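Local coordinates for monalysin (Pseudomonas entomophila, PDB 4MKO), which forms beta-barrel pores in host cell membranes, contributing to bacterial virulence against Drosophila through intestinal damage and lethality, at residues 9-17 against 106-114; 54-62 against 198-208. One frame throughout, in Å; residues are numbered along the deposited sequence. Where two conformers were deposited one is given.

Contact 1: residues 9-17 against 106-114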
loop_
_atom_site.group_PDB
_atom_site.type_symbol
_atom_site.label_atom_id
_atom_site.label_comp_id
_atom_site.label_asym_id
_atom_site.label_seq_id
_atom_site.Cartn_x
_atom_site.Cartn_y
_atom_site.Cartn_z
ATOM N N THR A 9 13.578 6.290 0.239
ATOM C CA THR A 9 12.567 6.581 -0.785
ATOM C C THR A 9 12.983 5.882 -2.084
ATOM O O THR A 9 14.140 5.980 -2.499
ATOM C CB THR A 9 12.419 8.100 -0.972
ATOM O OG1 THR A 9 12.032 8.676 0.269
ATOM C CG2 THR A 9 11.378 8.466 -2.044
ATOM N N LYS A 10 12.047 5.162 -2.712
ATOM C CA LYS A 10 12.325 4.394 -3.925
ATOM C C LYS A 10 11.351 4.769 -5.023
ATOM O O LYS A 10 10.180 5.002 -4.740
ATOM C CB LYS A 10 12.251 2.883 -3.655
ATOM C CG LYS A 10 13.173 2.387 -2.534
ATOM C CD LYS A 10 14.640 2.498 -2.948
ATOM C CE LYS A 10 15.569 2.365 -1.779
ATOM N NZ LYS A 10 16.979 2.499 -2.237
ATOM N N LYS A 11 11.833 4.815 -6.271
ATOM C CA LYS A 11 10.986 5.147 -7.414
ATOM C C LYS A 11 10.935 3.945 -8.372
ATOM O O LYS A 11 11.940 3.627 -9.002
ATOM C CB LYS A 11 11.525 6.398 -8.128
ATOM C CG LYS A 11 10.708 6.839 -9.341
ATOM C CD LYS A 11 11.288 8.139 -9.889
ATOM C CE LYS A 11 10.543 8.646 -11.096
ATOM N NZ LYS A 11 11.167 9.887 -11.637
ATOM N N GLY A 12 9.777 3.301 -8.455
ATOM C CA GLY A 12 9.525 2.190 -9.367
ATOM C C GLY A 12 9.946 0.834 -8.844
ATOM O O GLY A 12 10.689 0.729 -7.857
ATOM N N ASP A 13 9.477 -0.217 -9.526
ATOM C CA ASP A 13 9.728 -1.609 -9.160
ATOM C C ASP A 13 11.198 -1.995 -9.179
ATOM O O ASP A 13 11.598 -2.795 -8.328
ATOM C CB ASP A 13 8.914 -2.573 -10.039
ATOM C CG ASP A 13 7.445 -2.749 -9.656
ATOM O OD1 ASP A 13 7.090 -2.466 -8.486
ATOM O OD2 ASP A 13 6.664 -3.210 -10.515
ATOM N N PHE A 14 12.003 -1.461 -10.127
ATOM C CA PHE A 14 13.443 -1.818 -10.114
ATOM C C PHE A 14 14.088 -1.333 -8.808
ATOM O O PHE A 14 14.825 -2.103 -8.188
ATOM C CB PHE A 14 14.194 -1.262 -11.335
ATOM C CG PHE A 14 13.940 -2.079 -12.585
ATOM C CD1 PHE A 14 14.516 -3.335 -12.743
ATOM C CD2 PHE A 14 13.157 -1.576 -13.615
ATOM C CE1 PHE A 14 14.272 -4.094 -13.895
ATOM C CE2 PHE A 14 12.916 -2.335 -14.764
ATOM C CZ PHE A 14 13.495 -3.579 -14.905
ATOM N N ALA A 15 13.733 -0.101 -8.356
ATOM C CA ALA A 15 14.253 0.461 -7.096
ATOM C C ALA A 15 13.744 -0.287 -5.853
ATOM O O ALA A 15 14.543 -0.563 -4.956
ATOM C CB ALA A 15 13.973 1.956 -7.003
ATOM N N ILE A 16 12.452 -0.674 -5.813
ATOM C CA ILE A 16 11.907 -1.465 -4.696
ATOM C C ILE A 16 12.606 -2.839 -4.635
ATOM O O ILE A 16 12.922 -3.320 -3.547
ATOM C CB ILE A 16 10.354 -1.571 -4.725
ATOM C CG1 ILE A 16 9.721 -0.167 -4.594
ATOM C CG2 ILE A 16 9.813 -2.573 -3.654
ATOM C CD1 ILE A 16 8.276 -0.035 -5.098
ATOM N N ASP A 17 12.845 -3.456 -5.808
ATOM C CA ASP A 17 13.581 -4.720 -5.885
ATOM C C ASP A 17 15.000 -4.526 -5.354
ATOM O O ASP A 17 15.477 -5.382 -4.636
ATOM C CB ASP A 17 13.655 -5.212 -7.325
ATOM C CG ASP A 17 12.496 -6.087 -7.722
ATOM O OD1 ASP A 17 11.771 -6.548 -6.823
ATOM O OD2 ASP A 17 12.365 -6.376 -8.925
ATOM N N VAL A 106 1.223 2.452 -13.503
ATOM C CA VAL A 106 1.954 2.542 -14.757
ATOM C C VAL A 106 2.847 3.796 -14.805
ATOM O O VAL A 106 4.039 3.672 -15.087
ATOM C CB VAL A 106 1.012 2.409 -15.985
ATOM C CG1 VAL A 106 1.783 2.590 -17.294
ATOM C CG2 VAL A 106 0.278 1.065 -15.956
ATOM N N GLY A 107 2.292 4.955 -14.426
ATOM C CA GLY A 107 3.025 6.208 -14.429
ATOM C C GLY A 107 4.133 6.261 -13.390
ATOM O O GLY A 107 5.081 7.022 -13.551
ATOM N N SER A 108 4.017 5.442 -12.326
ATOM C CA SER A 108 5.005 5.361 -11.224
ATOM C C SER A 108 5.984 4.197 -11.424
ATOM O O SER A 108 6.801 3.926 -10.534
ATOM C CB SER A 108 4.287 5.194 -9.887
ATOM O OG SER A 108 3.440 6.303 -9.636
ATOM N N GLU A 109 5.894 3.505 -12.583
ATOM C CA GLU A 109 6.773 2.367 -12.942
ATOM C C GLU A 109 6.621 1.193 -11.966
ATOM O O GLU A 109 7.584 0.502 -11.625
ATOM C CB GLU A 109 8.244 2.825 -13.097
ATOM C CG GLU A 109 8.449 3.830 -14.221
ATOM C CD GLU A 109 9.724 4.650 -14.137
ATOM O OE1 GLU A 109 10.797 4.067 -13.864
ATOM O OE2 GLU A 109 9.653 5.878 -14.370
ATOM N N ILE A 110 5.384 0.986 -11.511
ATOM C CA ILE A 110 5.018 -0.107 -10.623
ATOM C C ILE A 110 3.996 -0.958 -11.343
ATOM O O ILE A 110 3.130 -0.427 -12.028
ATOM C CB ILE A 110 4.468 0.445 -9.278
ATOM C CG1 ILE A 110 5.592 1.109 -8.463
ATOM C CG2 ILE A 110 3.710 -0.636 -8.456
ATOM C CD1 ILE A 110 5.085 2.057 -7.383
ATOM N N SER A 111 4.098 -2.276 -11.188
ATOM C CA SER A 111 3.134 -3.225 -11.739
ATOM C C SER A 111 2.675 -4.103 -10.578
ATOM O O SER A 111 3.517 -4.588 -9.819
ATOM C CB SER A 111 3.775 -4.079 -12.837
ATOM O OG SER A 111 2.869 -5.090 -13.246
ATOM N N THR A 112 1.346 -4.327 -10.432
ATOM C CA THR A 112 0.844 -5.169 -9.353
ATOM C C THR A 112 1.145 -6.644 -9.587
ATOM O O THR A 112 1.300 -7.382 -8.626
ATOM C CB THR A 112 -0.679 -5.008 -9.154
ATOM O OG1 THR A 112 -1.334 -5.569 -10.294
ATOM C CG2 THR A 112 -1.107 -3.542 -8.975
ATOM N N GLY A 113 1.186 -7.064 -10.850
ATOM C CA GLY A 113 1.399 -8.469 -11.183
ATOM C C GLY A 113 0.099 -9.245 -11.198
ATOM O O GLY A 113 0.095 -10.456 -11.445
ATOM N N PHE A 114 -1.027 -8.539 -10.967
ATOM C CA PHE A 114 -2.371 -9.117 -10.992
ATOM C C PHE A 114 -3.148 -8.563 -12.190
ATOM O O PHE A 114 -2.692 -7.601 -12.825
ATOM C CB PHE A 114 -3.110 -8.871 -9.654
ATOM C CG PHE A 114 -2.407 -9.458 -8.454
ATOM C CD1 PHE A 114 -2.185 -10.831 -8.355
ATOM C CD2 PHE A 114 -1.965 -8.639 -7.418
ATOM C CE1 PHE A 114 -1.525 -11.371 -7.246
ATOM C CE2 PHE A 114 -1.348 -9.186 -6.291
ATOM C CZ PHE A 114 -1.145 -10.550 -6.201
HETATM O O HOH W 1 7.378 4.510 -7.894
HETATM O O HOH W 2 10.086 -0.525 -12.814
#
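Asp13, near the start of helix 12-20, and Gly12 before it pack against the chain leaving helix 103-107, where a Schellman motif gives Glu109 a positive phi. The backbones meet closely: Gly12 CA lies 3.4 Å from Ser108 O, a water bridges the buried Gly12 N and Ser108 O, and Asp13 N donates a nearly straight hydrogen bond to Glu109 O (2.9 Å, 167° at the hydrogen). The Asp13 carboxylate is placed by chi1 -80°, with CG beside the backbone N, and reaches across to 110-111. Its OD2 accepts Ser111 N at 2.8 Å, the donor coming from above the carboxylate plane, while OD1 rests 3.8 Å from Ile110 CG2 and takes a second bond from Gln184 on strand 173-191. Residues 106-114 belong to the region inferred to form the pore. Toward solvent the fit slackens. A water joins Glu109 O, weakly, to Phe14 N, and extended Lys11 leaves its NZ 5.1 Å from Glu109 OE2, opposite charges nearby but not in contact. The two N-H donors and the helix start would favour the Asp13 anion, although an acetate about 3 Å from the side chain (nearest atoms) may offset this.

Contact 2: residues 54-62 against 198-208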
loop_
_atom_site.group_PDB
_atom_site.type_symbol
_atom_site.label_atom_id
_atom_site.label_comp_id
_atom_site.label_asym_id
_atom_site.label_seq_id
_atom_site.Cartn_x
_atom_site.Cartn_y
_atom_site.Cartn_z
ATOM N N PRO A 54 0.979 6.918 -5.025
ATOM C CA PRO A 54 1.596 5.908 -4.139
ATOM C C PRO A 54 2.436 6.649 -3.114
ATOM O O PRO A 54 3.016 7.689 -3.448
ATOM C CB PRO A 54 2.521 5.087 -5.081
ATOM C CG PRO A 54 2.275 5.605 -6.481
ATOM C CD PRO A 54 1.665 6.983 -6.337
ATOM N N VAL A 55 2.537 6.125 -1.881
ATOM C CA VAL A 55 3.360 6.803 -0.867
ATOM C C VAL A 55 4.304 5.871 -0.116
ATOM O O VAL A 55 5.287 6.343 0.464
ATOM C CB VAL A 55 2.519 7.645 0.139
ATOM C CG1 VAL A 55 1.929 8.895 -0.535
ATOM C CG2 VAL A 55 1.425 6.804 0.834
ATOM N N PHE A 56 3.942 4.584 -0.016
ATOM C CA PHE A 56 4.751 3.674 0.795
ATOM C C PHE A 56 4.600 2.253 0.306
ATOM O O PHE A 56 3.639 1.923 -0.380
ATOM C CB PHE A 56 4.280 3.789 2.267
ATOM C CG PHE A 56 5.346 3.447 3.292
ATOM C CD1 PHE A 56 6.322 4.375 3.640
ATOM C CD2 PHE A 56 5.347 2.216 3.936
ATOM C CE1 PHE A 56 7.311 4.060 4.576
ATOM C CE2 PHE A 56 6.323 1.908 4.889
ATOM C CZ PHE A 56 7.303 2.829 5.195
ATOM N N ALA A 57 5.561 1.412 0.643
ATOM C CA ALA A 57 5.465 -0.013 0.308
ATOM C C ALA A 57 6.049 -0.743 1.475
ATOM O O ALA A 57 7.082 -0.315 1.996
ATOM C CB ALA A 57 6.228 -0.332 -0.963
ATOM N N TYR A 58 5.370 -1.793 1.945
ATOM C CA TYR A 58 5.923 -2.507 3.097
ATOM C C TYR A 58 5.655 -3.993 3.010
ATOM O O TYR A 58 4.855 -4.434 2.183
ATOM C CB TYR A 58 5.467 -1.903 4.439
ATOM C CG TYR A 58 4.016 -2.156 4.761
ATOM C CD1 TYR A 58 3.016 -1.320 4.269
ATOM C CD2 TYR A 58 3.641 -3.197 5.608
ATOM C CE1 TYR A 58 1.678 -1.533 4.587
ATOM C CE2 TYR A 58 2.303 -3.418 5.932
ATOM C CZ TYR A 58 1.326 -2.588 5.406
ATOM O OH TYR A 58 0.011 -2.771 5.710
ATOM N N LEU A 59 6.311 -4.753 3.881
ATOM C CA LEU A 59 6.164 -6.205 3.904
ATOM C C LEU A 59 5.171 -6.586 4.992
ATOM O O LEU A 59 5.384 -6.275 6.177
ATOM C CB LEU A 59 7.533 -6.845 4.173
ATOM C CG LEU A 59 8.562 -6.767 3.038
ATOM C CD1 LEU A 59 9.873 -7.400 3.464
ATOM C CD2 LEU A 59 8.039 -7.427 1.776
ATOM N N GLN A 60 4.063 -7.213 4.596
ATOM C CA GLN A 60 3.079 -7.620 5.590
ATOM C C GLN A 60 3.219 -9.109 5.865
ATOM O O GLN A 60 3.461 -9.901 4.958
ATOM C CB GLN A 60 1.652 -7.227 5.196
ATOM C CG GLN A 60 0.934 -8.206 4.283
ATOM C CD GLN A 60 -0.519 -7.836 4.081
ATOM O OE1 GLN A 60 -1.031 -6.831 4.613
ATOM N NE2 GLN A 60 -1.195 -8.607 3.244
ATOM N N TYR A 61 3.088 -9.470 7.124
ATOM C CA TYR A 61 3.251 -10.849 7.590
ATOM C C TYR A 61 2.308 -11.856 6.910
ATOM O O TYR A 61 1.111 -11.595 6.793
ATOM C CB TYR A 61 3.042 -10.868 9.103
ATOM C CG TYR A 61 3.260 -12.225 9.731
ATOM C CD1 TYR A 61 4.545 -12.712 9.962
ATOM C CD2 TYR A 61 2.179 -13.028 10.091
ATOM C CE1 TYR A 61 4.748 -13.967 10.542
ATOM C CE2 TYR A 61 2.370 -14.281 10.673
ATOM C CZ TYR A 61 3.656 -14.746 10.892
ATOM O OH TYR A 61 3.852 -15.983 11.455
ATOM N N VAL A 62 2.853 -13.010 6.463
ATOM C CA VAL A 62 2.049 -14.094 5.894
ATOM C C VAL A 62 2.057 -15.274 6.890
ATOM O O VAL A 62 0.998 -15.661 7.381
ATOM C CB VAL A 62 2.491 -14.511 4.462
ATOM C CG1 VAL A 62 1.764 -15.776 3.992
ATOM C CG2 VAL A 62 2.277 -13.375 3.474
ATOM N N PRO A 198 7.461 -7.132 11.418
ATOM C CA PRO A 198 6.996 -6.317 10.292
ATOM C C PRO A 198 6.043 -5.218 10.732
ATOM O O PRO A 198 5.463 -5.244 11.821
ATOM C CB PRO A 198 6.295 -7.333 9.376
ATOM C CG PRO A 198 5.791 -8.381 10.316
ATOM C CD PRO A 198 6.843 -8.480 11.402
ATOM N N LEU A 199 5.917 -4.231 9.870
ATOM C CA LEU A 199 4.965 -3.159 10.071
ATOM C C LEU A 199 3.574 -3.725 9.800
ATOM O O LEU A 199 3.438 -4.708 9.061
ATOM C CB LEU A 199 5.258 -2.029 9.071
ATOM C CG LEU A 199 6.614 -1.321 9.231
ATOM C CD1 LEU A 199 6.895 -0.412 8.050
ATOM C CD2 LEU A 199 6.670 -0.523 10.536
ATOM N N ASP A 200 2.548 -3.120 10.406
ATOM C CA ASP A 200 1.165 -3.490 10.161
ATOM C C ASP A 200 0.399 -2.243 9.689
ATOM O O ASP A 200 0.941 -1.135 9.705
ATOM C CB ASP A 200 0.517 -4.177 11.377
ATOM C CG ASP A 200 0.468 -3.365 12.655
ATOM O OD1 ASP A 200 0.409 -2.115 12.571
ATOM O OD2 ASP A 200 0.438 -3.978 13.743
ATOM N N TRP A 201 -0.846 -2.434 9.253
ATOM C CA TRP A 201 -1.654 -1.369 8.681
ATOM C C TRP A 201 -1.914 -0.198 9.637
ATOM O O TRP A 201 -1.841 0.949 9.207
ATOM C CB TRP A 201 -2.948 -1.957 8.130
ATOM C CG TRP A 201 -3.818 -0.999 7.377
ATOM C CD1 TRP A 201 -5.167 -0.865 7.500
ATOM C CD2 TRP A 201 -3.410 -0.069 6.359
ATOM N NE1 TRP A 201 -5.633 0.079 6.613
ATOM C CE2 TRP A 201 -4.580 0.563 5.879
ATOM C CE3 TRP A 201 -2.170 0.236 5.747
ATOM C CZ2 TRP A 201 -4.549 1.543 4.888
ATOM C CZ3 TRP A 201 -2.143 1.195 4.745
ATOM C CH2 TRP A 201 -3.317 1.873 4.357
ATOM N N ASP A 202 -2.219 -0.482 10.916
ATOM C CA ASP A 202 -2.453 0.546 11.943
ATOM C C ASP A 202 -1.215 1.437 12.097
ATOM O O ASP A 202 -1.330 2.671 12.036
ATOM C CB ASP A 202 -2.834 -0.121 13.280
ATOM C CG ASP A 202 -3.332 0.861 14.317
ATOM O OD1 ASP A 202 -2.493 1.390 15.086
ATOM O OD2 ASP A 202 -4.555 1.107 14.359
ATOM N N THR A 203 -0.027 0.816 12.231
ATOM C CA THR A 203 1.255 1.507 12.383
ATOM C C THR A 203 1.562 2.370 11.149
ATOM O O THR A 203 1.957 3.528 11.296
ATOM C CB THR A 203 2.385 0.513 12.699
ATOM O OG1 THR A 203 2.034 -0.205 13.881
ATOM C CG2 THR A 203 3.744 1.203 12.898
ATOM N N VAL A 204 1.405 1.801 9.941
ATOM C CA VAL A 204 1.678 2.529 8.696
ATOM C C VAL A 204 0.784 3.764 8.577
ATOM O O VAL A 204 1.291 4.819 8.233
ATOM C CB VAL A 204 1.626 1.601 7.444
ATOM C CG1 VAL A 204 1.695 2.396 6.134
ATOM C CG2 VAL A 204 2.775 0.589 7.495
ATOM N N GLN A 205 -0.538 3.637 8.823
ATOM C CA GLN A 205 -1.443 4.794 8.713
ATOM C C GLN A 205 -1.104 5.854 9.735
ATOM O O GLN A 205 -1.053 7.027 9.365
ATOM C CB GLN A 205 -2.903 4.390 8.888
ATOM C CG GLN A 205 -3.450 3.563 7.735
ATOM C CD GLN A 205 -4.812 3.065 8.132
ATOM O OE1 GLN A 205 -5.839 3.642 7.755
ATOM N NE2 GLN A 205 -4.834 1.986 8.908
ATOM N N ARG A 206 -0.849 5.447 11.009
ATOM C CA ARG A 206 -0.510 6.402 12.065
ATOM C C ARG A 206 0.742 7.201 11.673
ATOM O O ARG A 206 0.719 8.432 11.713
ATOM C CB ARG A 206 -0.301 5.683 13.413
ATOM C CG ARG A 206 -0.173 6.620 14.625
ATOM C CD ARG A 206 0.527 5.978 15.827
ATOM N NE ARG A 206 0.087 4.604 16.083
ATOM C CZ ARG A 206 0.868 3.532 15.990
ATOM N NH1 ARG A 206 2.153 3.662 15.682
ATOM N NH2 ARG A 206 0.375 2.323 16.218
ATOM N N ASN A 207 1.801 6.512 11.253
ATOM C CA ASN A 207 3.064 7.155 10.907
ATOM C C ASN A 207 3.058 7.935 9.606
ATOM O O ASN A 207 3.523 9.077 9.585
ATOM C CB ASN A 207 4.184 6.143 10.913
ATOM C CG ASN A 207 4.637 5.804 12.314
ATOM O OD1 ASN A 207 5.581 6.403 12.841
ATOM N ND2 ASN A 207 4.014 4.809 12.923
ATOM N N VAL A 208 2.552 7.333 8.534
ATOM C CA VAL A 208 2.557 7.978 7.222
ATOM C C VAL A 208 1.567 9.160 7.148
ATOM O O VAL A 208 1.952 10.245 6.734
ATOM C CB VAL A 208 2.339 6.939 6.077
ATOM C CG1 VAL A 208 2.066 7.612 4.721
ATOM C CG2 VAL A 208 3.512 5.975 5.979
HETATM O O HOH W 3 7.235 -4.663 7.340
HETATM O O HOH W 4 2.524 -7.313 9.054
#
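Tyr58 and Phe56, on strand 46-67 of an aerolysin-like pore-forming toxin fold, reach from the sheet to helix 201-211, which covers this face with segment axes 10.6 Å apart and running at 145°. Tyr58 begins with CB 4.2 Å from Leu199 CD1. Chi1 71° places CG between the backbone N and carbonyl carbon, and Val204 CG2 sits over one ring face as a CH-pi contact, 3.8 Å from the centroid; it meets CG, CD1, CE1 and CZ, with CD1 and CE1 nearest. On the same side CD2 meets Leu199 CB, and Tyr58 CE2 nears Leu199 O obliquely at 3.6 Å. At the tip, Tyr58 OH comes to 3.7 Å from Trp201 CE3, against the first helical turn. Phe56 is contacted over a face by Val208 CG2 and at its edge by Leu199 CD1. Beside it Val55, sharing with Phe56 a classic beta bulge opposite Val146, touches Val208 through CG2. Asp200 N-caps the helix, OD1 accepting Thr203 N nearly along its C-O axis and Thr203 OG1 from above the carboxylate plane. Beyond the apolar layer, one water bridges Leu59 O and Leu199 N, another Tyr61 N (2.9 Å) and Leu199 O (2.8 Å).

How the contacts relate
From the N terminus the chain passes through 9-17, 54-62, 106-114 and 198-208 in turn, so the two contacts cross instead of nesting. Contact 1 closes a loop of 88 residues, returning the end of helix 103-107 to the first helix; contact 2 opens inside that loop, on strand 46-67, and closes 135 residues later at helix 201-211. Their centres lie about 17 Å apart, yet Ser108 OG, hydrogen-bonded to Val104 O and Ile35 N, packs 3.4 Å from Pro54 CG. Strand 29-43 connects them further: Ile110 and Pro54 both reach Val32, and Val208 reaches Trp31. Together they tie helices 12-20 and 201-211, and the chain leaving helix 103-107, to one sheet.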